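Local coordinates for protein alpha-14 giardin (PDB 3CHJ) that binds calcium and, in a calcium-dependent way, phospholipids such as phosphatidylserine, and may link the membrane to the underlying axoneme as a structural element, at residues F233-D238 and A248-V253. Numbering follows the deposited sequence.
Sequences FKLAHD and AFSMNV
Phe249 reaches across from 248-253 and meets one turn of 233-238 with its ring, touching Lys234, Leu235 and Asp238. With CG anti to the backbone N (chi1 171°), the ring is directed toward 233-238; the axes of the two segments come within 10.5 Å of each other. The apolar part comes from Lys234 and Leu235. The lysine's aliphatic chain crosses the ring at about a right angle, its CB 3.8 Å from Phe249 CZ, and then runs on extended, carrying NZ away to a salt bridge with Glu230. Leu235 CD1 meets Phe249 CD2 at 4.1 Å; the same methyl sits close to the hydroxyl of the next residue, Ser250 OG, at 3.2 Å. That hydroxyl is hydrogen-bonded to Tyr231 OH and Ala246 O.

No hydrogen bond joins the two segments, yet a carboxylate lies at the root of the ring: Asp238 OD2 is 3.6 Å from Phe249 CB, with carboxylate and ring planes 83° apart. Within its own helix, Asp238 OD1 takes a 2.9 Å bond from His237 ND1, on the anti side of the carboxylate and close to the imidazole plane. Arg218 forms a salt bridge with that same oxygen and a cation-pi contact with Phe249, which ties the acid and the ring together.

The contact packs two successive helices of the all-helical annexin fold, 227-241 and 243-254, with one residue between them; the two segments run roughly antiparallel, 148° between their directions, in the buried interior. Helix 217-224 packs on the side of Lys234 and His237, while helices 262-272 and 279-287 pack against 248-253.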
loop_
_atom_site.group_PDB
_atom_site.type_symbol
_atom_site.label_atom_id
_atom_site.label_comp_id
_atom_site.label_asym_id
_atom_site.label_seq_id
_atom_site.Cartn_x
_atom_site.Cartn_y
_atom_site.Cartn_z
ATOM N N PHE A 233 -5.200 10.275 6.626
ATOM C CA PHE A 233 -6.354 9.846 7.448
ATOM C C PHE A 233 -7.442 9.172 6.628
ATOM O O PHE A 233 -8.115 8.245 7.126
ATOM C CB PHE A 233 -6.883 10.998 8.306
ATOM C CG PHE A 233 -6.058 11.234 9.534
ATOM C CD1 PHE A 233 -6.454 10.674 10.759
ATOM C CD2 PHE A 233 -4.888 11.975 9.476
ATOM C CE1 PHE A 233 -5.684 10.864 11.927
ATOM C CE2 PHE A 233 -4.109 12.171 10.633
ATOM C CZ PHE A 233 -4.520 11.632 11.861
ATOM N N LYS A 234 -7.618 9.596 5.376
ATOM C CA LYS A 234 -8.537 8.874 4.486
ATOM C C LYS A 234 -8.016 7.453 4.230
ATOM O O LYS A 234 -8.789 6.481 4.262
ATOM C CB LYS A 234 -8.680 9.600 3.150
ATOM C CG LYS A 234 -9.546 10.838 3.178
ATOM C CD LYS A 234 -9.544 11.473 1.794
ATOM C CE LYS A 234 -10.631 12.514 1.731
ATOM N NZ LYS A 234 -10.752 13.109 0.363
ATOM N N LEU A 235 -6.712 7.336 3.985
ATOM C CA LEU A 235 -6.111 6.035 3.687
ATOM C C LEU A 235 -6.234 5.103 4.901
ATOM O O LEU A 235 -6.626 3.944 4.730
ATOM C CB LEU A 235 -4.654 6.213 3.247
ATOM C CG LEU A 235 -3.978 4.889 2.871
ATOM C CD1 LEU A 235 -4.644 4.258 1.665
ATOM C CD2 LEU A 235 -2.471 5.107 2.638
ATOM N N ALA A 236 -5.961 5.618 6.103
ATOM C CA ALA A 236 -6.086 4.840 7.342
ATOM C C ALA A 236 -7.542 4.437 7.540
ATOM O O ALA A 236 -7.833 3.283 7.872
ATOM C CB ALA A 236 -5.592 5.622 8.546
ATOM N N HIS A 237 -8.455 5.384 7.333
ATOM C CA HIS A 237 -9.887 5.058 7.394
ATOM C C HIS A 237 -10.225 3.865 6.502
ATOM O O HIS A 237 -10.820 2.878 6.942
ATOM C CB HIS A 237 -10.769 6.250 6.984
ATOM C CG HIS A 237 -12.221 5.887 6.889
ATOM N ND1 HIS A 237 -12.745 5.215 5.805
ATOM C CD2 HIS A 237 -13.240 6.047 7.766
ATOM C CE1 HIS A 237 -14.032 4.979 6.019
ATOM N NE2 HIS A 237 -14.358 5.490 7.195
ATOM N N ASP A 238 -9.845 3.963 5.235
ATOM C CA ASP A 238 -10.206 2.965 4.254
ATOM C C ASP A 238 -9.524 1.625 4.539
ATOM O O ASP A 238 -10.143 0.564 4.385
ATOM C CB ASP A 238 -9.837 3.484 2.871
ATOM C CG ASP A 238 -10.750 4.610 2.409
ATOM O OD1 ASP A 238 -11.720 4.976 3.125
ATOM O OD2 ASP A 238 -10.515 5.138 1.304
ATOM N N ALA A 248 -8.231 0.942 -3.978
ATOM C CA ALA A 248 -8.889 1.749 -5.011
ATOM C C ALA A 248 -8.631 3.238 -4.844
ATOM O O ALA A 248 -8.372 3.940 -5.810
ATOM C CB ALA A 248 -10.395 1.470 -5.047
ATOM N N PHE A 249 -8.692 3.699 -3.596
ATOM C CA PHE A 249 -8.412 5.100 -3.287
ATOM C C PHE A 249 -6.987 5.459 -3.674
ATOM O O PHE A 249 -6.775 6.454 -4.368
ATOM C CB PHE A 249 -8.654 5.341 -1.787
ATOM C CG PHE A 249 -8.201 6.705 -1.290
ATOM C CD1 PHE A 249 -8.713 7.873 -1.845
ATOM C CD2 PHE A 249 -7.249 6.802 -0.270
ATOM C CE1 PHE A 249 -8.295 9.137 -1.377
ATOM C CE2 PHE A 249 -6.820 8.080 0.208
ATOM C CZ PHE A 249 -7.341 9.223 -0.357
ATOM N N SER A 250 -6.018 4.666 -3.220
ATOM C CA SER A 250 -4.606 5.000 -3.520
ATOM C C SER A 250 -4.335 4.968 -5.025
ATOM O O SER A 250 -3.587 5.808 -5.564
ATOM C CB SER A 250 -3.644 4.064 -2.800
ATOM O OG SER A 250 -3.794 4.145 -1.382
ATOM N N MET A 251 -4.952 4.009 -5.711
ATOM C CA MET A 251 -4.785 3.909 -7.164
ATOM C C MET A 251 -5.417 5.124 -7.849
ATOM O O MET A 251 -4.835 5.681 -8.769
ATOM C CB MET A 251 -5.370 2.604 -7.709
ATOM C CG MET A 251 -4.569 1.345 -7.291
ATOM S SD MET A 251 -2.854 1.287 -7.899
ATOM C CE MET A 251 -3.142 1.019 -9.675
ATOM N N ASN A 252 -6.591 5.554 -7.390
ATOM C CA ASN A 252 -7.223 6.749 -7.972
ATOM C C ASN A 252 -6.339 7.991 -7.840
ATOM O O ASN A 252 -6.171 8.764 -8.799
ATOM C CB ASN A 252 -8.609 6.995 -7.363
ATOM C CG ASN A 252 -9.313 8.193 -7.999
ATOM O OD1 ASN A 252 -9.783 8.132 -9.144
ATOM N ND2 ASN A 252 -9.383 9.288 -7.259
ATOM N N VAL A 253 -5.754 8.168 -6.660
ATOM C CA VAL A 253 -4.881 9.326 -6.419
ATOM C C VAL A 253 -3.645 9.233 -7.310
ATOM O O VAL A 253 -3.207 10.249 -7.872
ATOM C CB VAL A 253 -4.502 9.459 -4.928
ATOM C CG1 VAL A 253 -3.469 10.567 -4.725
ATOM C CG2 VAL A 253 -5.736 9.728 -4.093
#